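Local structure of cellulosome anchoring protein cohesin region (Clostridium thermocellum, 4DH2) at residues 46-57 and 87-98. The protein is the type I cohesin domain of a cellulosome-anchoring protein and binds a type I dockerin module, a protein-protein interaction of cellulosome assembly. Sequence-based numbering, arbitrary orientation.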
loop_
_atom_site.group_PDB
_atom_site.type_symbol
_atom_site.label_atom_id
_atom_site.label_comp_id
_atom_site.label_asym_id
_atom_site.label_seq_id
_atom_site.Cartn_x
_atom_site.Cartn_y
_atom_site.Cartn_z
ATOM N N ILE A 46 14.048 1.717 1.421
ATOM C CA ILE A 46 12.777 2.137 0.851
ATOM C C ILE A 46 12.306 3.460 1.483
ATOM O O ILE A 46 12.172 3.579 2.707
ATOM C CB ILE A 46 11.700 1.085 1.130
ATOM C CG1 ILE A 46 12.144 -0.290 0.602
ATOM C CG2 ILE A 46 10.338 1.466 0.510
ATOM C CD1 ILE A 46 11.365 -1.447 1.206
ATOM N N GLN A 47 12.038 4.430 0.624
ATOM C CA GLN A 47 11.419 5.697 1.006
ATOM C C GLN A 47 9.907 5.594 1.097
ATOM O O GLN A 47 9.267 6.139 2.023
ATOM C CB GLN A 47 11.804 6.750 -0.036
ATOM C CG GLN A 47 10.976 8.025 -0.027
ATOM C CD GLN A 47 11.318 8.893 1.166
ATOM O OE1 GLN A 47 12.484 9.174 1.420
ATOM N NE2 GLN A 47 10.309 9.277 1.924
ATOM N N SER A 48 9.304 4.897 0.140
ATOM C CA SER A 48 7.860 4.843 0.100
ATOM C C SER A 48 7.391 3.582 -0.627
ATOM O O SER A 48 8.057 3.112 -1.561
ATOM C CB SER A 48 7.307 6.051 -0.629
ATOM O OG SER A 48 5.887 5.995 -0.746
ATOM N N PHE A 49 6.238 3.077 -0.217
ATOM C CA PHE A 49 5.602 2.013 -0.987
ATOM C C PHE A 49 4.120 2.087 -0.870
ATOM O O PHE A 49 3.577 2.632 0.098
ATOM C CB PHE A 49 6.118 0.620 -0.591
ATOM C CG PHE A 49 5.664 0.131 0.785
ATOM C CD1 PHE A 49 4.403 -0.406 0.982
ATOM C CD2 PHE A 49 6.531 0.192 1.860
ATOM C CE1 PHE A 49 4.033 -0.877 2.223
ATOM C CE2 PHE A 49 6.171 -0.261 3.092
ATOM C CZ PHE A 49 4.911 -0.798 3.283
ATOM N N ASN A 50 3.448 1.539 -1.878
ATOM C CA ASN A 50 1.999 1.523 -1.944
ATOM C C ASN A 50 1.698 0.157 -2.541
ATOM O O ASN A 50 2.206 -0.179 -3.632
ATOM C CB ASN A 50 1.601 2.706 -2.820
ATOM C CG ASN A 50 0.100 2.914 -3.012
ATOM O OD1 ASN A 50 -0.269 3.456 -4.047
ATOM N ND2 ASN A 50 -0.750 2.547 -2.047
ATOM N N LEU A 51 0.918 -0.637 -1.803
ATOM C CA LEU A 51 0.712 -2.055 -2.121
ATOM C C LEU A 51 -0.754 -2.391 -1.819
ATOM O O LEU A 51 -1.278 -1.908 -0.803
ATOM C CB LEU A 51 1.651 -2.876 -1.217
ATOM C CG LEU A 51 1.618 -4.394 -1.221
ATOM C CD1 LEU A 51 1.829 -4.874 -2.606
ATOM C CD2 LEU A 51 2.740 -4.861 -0.339
ATOM N N SER A 52 -1.400 -3.185 -2.680
ATOM C CA SER A 52 -2.775 -3.688 -2.443
ATOM C C SER A 52 -2.773 -5.204 -2.339
ATOM O O SER A 52 -2.049 -5.901 -3.110
ATOM C CB SER A 52 -3.699 -3.350 -3.638
ATOM O OG SER A 52 -3.932 -1.962 -3.715
ATOM N N LEU A 53 -3.628 -5.702 -1.453
ATOM C CA LEU A 53 -3.930 -7.130 -1.346
ATOM C C LEU A 53 -5.416 -7.333 -1.492
ATOM O O LEU A 53 -6.210 -6.457 -1.125
ATOM C CB LEU A 53 -3.551 -7.630 0.053
ATOM C CG LEU A 53 -2.106 -7.611 0.498
ATOM C CD1 LEU A 53 -2.041 -8.204 1.902
ATOM C CD2 LEU A 53 -1.243 -8.389 -0.445
ATOM N N TYR A 54 -5.812 -8.509 -1.978
ATOM C CA TYR A 54 -7.215 -8.851 -2.036
ATOM C C TYR A 54 -7.436 -10.122 -1.247
ATOM O O TYR A 54 -6.547 -10.973 -1.185
ATOM C CB TYR A 54 -7.631 -9.132 -3.450
ATOM C CG TYR A 54 -7.563 -7.926 -4.323
ATOM C CD1 TYR A 54 -8.615 -7.034 -4.368
ATOM C CD2 TYR A 54 -6.423 -7.661 -5.064
ATOM C CE1 TYR A 54 -8.564 -5.919 -5.175
ATOM C CE2 TYR A 54 -6.366 -6.555 -5.884
ATOM C CZ TYR A 54 -7.441 -5.690 -5.922
ATOM O OH TYR A 54 -7.393 -4.574 -6.731
ATOM N N TYR A 55 -8.620 -10.214 -0.666
ATOM C CA TYR A 55 -9.078 -11.408 0.046
ATOM C C TYR A 55 -10.487 -11.768 -0.388
ATOM O O TYR A 55 -11.201 -10.954 -0.984
ATOM C CB TYR A 55 -9.035 -11.159 1.558
ATOM C CG TYR A 55 -9.892 -9.994 2.039
ATOM C CD1 TYR A 55 -11.164 -10.210 2.516
ATOM C CD2 TYR A 55 -9.421 -8.670 2.011
ATOM C CE1 TYR A 55 -11.956 -9.175 2.948
ATOM C CE2 TYR A 55 -10.228 -7.608 2.444
ATOM C CZ TYR A 55 -11.500 -7.871 2.900
ATOM O OH TYR A 55 -12.335 -6.862 3.352
ATOM N N ASP A 56 -10.887 -13.009 -0.114
ATOM C CA ASP A 56 -12.224 -13.460 -0.451
ATOM C C ASP A 56 -13.124 -13.193 0.739
ATOM O O ASP A 56 -12.994 -13.820 1.798
ATOM C CB ASP A 56 -12.208 -14.944 -0.793
ATOM C CG ASP A 56 -13.588 -15.470 -1.130
ATOM O OD1 ASP A 56 -14.538 -14.652 -1.153
ATOM O OD2 ASP A 56 -13.728 -16.696 -1.341
ATOM N N SER A 57 -14.017 -12.228 0.582
ATOM C CA SER A 57 -14.868 -11.809 1.678
ATOM C C SER A 57 -15.866 -12.901 2.039
ATOM O O SER A 57 -16.511 -12.829 3.091
ATOM C CB SER A 57 -15.599 -10.502 1.340
ATOM O OG SER A 57 -16.545 -10.715 0.308
ATOM N N SER A 87 -13.058 -5.802 -1.333
ATOM C CA SER A 87 -12.287 -6.748 -0.529
ATOM C C SER A 87 -10.814 -6.537 -0.768
ATOM O O SER A 87 -10.083 -7.477 -1.068
ATOM C CB SER A 87 -12.660 -8.186 -0.891
ATOM O OG SER A 87 -14.052 -8.363 -0.712
ATOM N N GLU A 88 -10.398 -5.285 -0.621
ATOM C CA GLU A 88 -9.038 -4.883 -0.906
ATOM C C GLU A 88 -8.447 -4.183 0.315
ATOM O O GLU A 88 -9.106 -3.364 0.963
ATOM C CB GLU A 88 -9.027 -3.924 -2.111
ATOM C CG GLU A 88 -7.616 -3.577 -2.598
ATOM C CD GLU A 88 -7.552 -2.381 -3.566
ATOM O OE1 GLU A 88 -8.427 -1.485 -3.508
ATOM O OE2 GLU A 88 -6.588 -2.321 -4.356
ATOM N N ILE A 89 -7.202 -4.510 0.637
ATOM C CA ILE A 89 -6.492 -3.809 1.683
ATOM C C ILE A 89 -5.342 -3.062 1.033
ATOM O O ILE A 89 -4.484 -3.660 0.352
ATOM C CB ILE A 89 -5.899 -4.752 2.709
ATOM C CG1 ILE A 89 -6.935 -5.765 3.200
ATOM C CG2 ILE A 89 -5.310 -3.940 3.853
ATOM C CD1 ILE A 89 -6.332 -6.786 4.102
ATOM N N VAL A 90 -5.332 -1.753 1.217
ATOM C CA VAL A 90 -4.326 -0.898 0.592
ATOM C C VAL A 90 -3.405 -0.347 1.679
ATOM O O VAL A 90 -3.862 0.090 2.741
ATOM C CB VAL A 90 -4.971 0.261 -0.185
ATOM C CG1 VAL A 90 -3.940 0.966 -1.040
ATOM C CG2 VAL A 90 -6.088 -0.272 -1.070
ATOM N N PHE A 91 -2.107 -0.402 1.416
ATOM C CA PHE A 91 -1.105 0.109 2.337
ATOM C C PHE A 91 -0.374 1.273 1.681
ATOM O O PHE A 91 -0.116 1.257 0.482
ATOM C CB PHE A 91 -0.055 -0.956 2.637
ATOM C CG PHE A 91 -0.603 -2.190 3.260
ATOM C CD1 PHE A 91 -0.660 -2.301 4.637
ATOM C CD2 PHE A 91 -1.045 -3.236 2.488
ATOM C CE1 PHE A 91 -1.168 -3.452 5.231
ATOM C CE2 PHE A 91 -1.545 -4.390 3.083
ATOM C CZ PHE A 91 -1.590 -4.477 4.462
ATOM N N LEU A 92 -0.042 2.277 2.487
ATOM C CA LEU A 92 0.819 3.355 2.049
ATOM C C LEU A 92 1.844 3.656 3.134
ATOM O O LEU A 92 1.498 3.950 4.303
ATOM C CB LEU A 92 -0.011 4.585 1.748
ATOM C CG LEU A 92 0.830 5.773 1.261
ATOM C CD1 LEU A 92 1.418 5.510 -0.135
ATOM C CD2 LEU A 92 -0.050 7.004 1.254
ATOM N N PHE A 93 3.111 3.618 2.739
ATOM C CA PHE A 93 4.205 3.984 3.621
ATOM C C PHE A 93 5.026 5.075 2.991
ATOM O O PHE A 93 5.282 5.038 1.791
ATOM C CB PHE A 93 5.113 2.778 3.854
ATOM C CG PHE A 93 6.396 3.138 4.522
ATOM C CD1 PHE A 93 6.472 3.229 5.898
ATOM C CD2 PHE A 93 7.512 3.438 3.773
ATOM C CE1 PHE A 93 7.657 3.616 6.524
ATOM C CE2 PHE A 93 8.704 3.835 4.379
ATOM C CZ PHE A 93 8.775 3.926 5.774
ATOM N N ASP A 94 5.438 6.057 3.796
ATOM C CA ASP A 94 6.374 7.056 3.355
ATOM C C ASP A 94 7.149 7.533 4.585
ATOM O O ASP A 94 6.556 7.814 5.618
ATOM C CB ASP A 94 5.645 8.248 2.742
ATOM C CG ASP A 94 6.563 9.393 2.404
ATOM O OD1 ASP A 94 7.516 9.174 1.626
ATOM O OD2 ASP A 94 6.351 10.541 2.922
ATOM N N ASP A 95 8.469 7.605 4.469
ATOM C CA ASP A 95 9.303 8.273 5.472
ATOM C C ASP A 95 9.032 9.780 5.455
ATOM O O ASP A 95 9.655 10.549 4.742
ATOM C CB ASP A 95 10.751 7.921 5.233
ATOM C CG ASP A 95 11.679 8.581 6.240
ATOM O OD1 ASP A 95 11.179 8.901 7.326
ATOM O OD2 ASP A 95 12.880 8.751 5.937
ATOM N N ASP A 96 8.070 10.168 6.285
ATOM C CA ASP A 96 7.364 11.437 6.190
ATOM C C ASP A 96 8.229 12.688 6.258
ATOM O O ASP A 96 7.915 13.682 5.627
ATOM C CB ASP A 96 6.330 11.451 7.312
ATOM C CG ASP A 96 5.407 12.647 7.267
ATOM O OD1 ASP A 96 4.733 12.886 6.234
ATOM O OD2 ASP A 96 5.372 13.364 8.292
ATOM N N LYS A 97 9.322 12.621 6.998
ATOM C CA LYS A 97 10.160 13.802 7.198
ATOM C C LYS A 97 11.166 14.035 6.083
ATOM O O LYS A 97 11.773 15.123 6.001
ATOM C CB LYS A 97 10.864 13.712 8.537
ATOM C CG LYS A 97 9.886 13.736 9.686
ATOM C CD LYS A 97 10.565 13.474 11.016
ATOM C CE LYS A 97 9.561 13.569 12.153
ATOM N NZ LYS A 97 8.802 14.851 12.094
ATOM N N GLN A 98 11.328 13.043 5.202
ATOM C CA GLN A 98 12.067 13.251 3.969
ATOM C C GLN A 98 13.522 13.617 4.115
ATOM O O GLN A 98 14.043 14.338 3.270
ATOM C CB GLN A 98 11.408 14.321 3.114
ATOM C CG GLN A 98 9.932 14.064 2.849
ATOM C CD GLN A 98 9.695 12.804 2.032
ATOM O OE1 GLN A 98 10.557 12.369 1.264
ATOM N NE2 GLN A 98 8.515 12.208 2.199
HETATM O O HOH W 1 13.306 10.205 3.799
HETATM O O HOH W 2 -5.518 -2.105 -6.975
HETATM O O HOH W 3 -14.440 -11.023 -2.019
HETATM O O HOH W 4 -14.865 -6.971 2.148
#
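With Phe-49 CG between its backbone N and carbonyl carbon (chi1 71°) and Phe-93 CG anti to N (169°), the two side chains cross at about a right angle across a hydrogen-bonded antiparallel pair. Phe-93 CB lies over one face of the Phe-49 ring, 3.6 Å from its centroid, while the nearly parallel rings are slid apart and barely overlap. Farther along this face, Leu-53 CD1 meets the edge of the Phe-91 ring at CE2 (4.0 Å); beyond the strand pair, Ser-87 CB sits over the centre of the Tyr-55 ring. On the other face, polar side chains reinforce the backbone ladder. Asn-50 ND2 donates to Phe-91 O (2.9 Å, 168°), which Leu-51 N reaches from the opposite side of the carbonyl plane; Phe-93 O also takes two donors, Ser-48 OG in its carbonyl plane and Phe-49 N tilted from it. Gln-47, bent at chi2, sends NE2 to Asp-94 OD1 (2.8 Å) from above the carboxylate plane and to Asp-95 O. Asn-50, Glu-88 and Asp-94 also bond the dockerin chain, Asp-94 by a salt bridge to its Lys-25, and Gln-98 in the adjoining turn bonds its Arg-26, making this a recognition surface. Strand 48-54 runs between 129-142 and 88-94, which is flanked by 78-83; the aromatic face packs against strands 60-67 and 108-117 across the cohesin beta-sandwich.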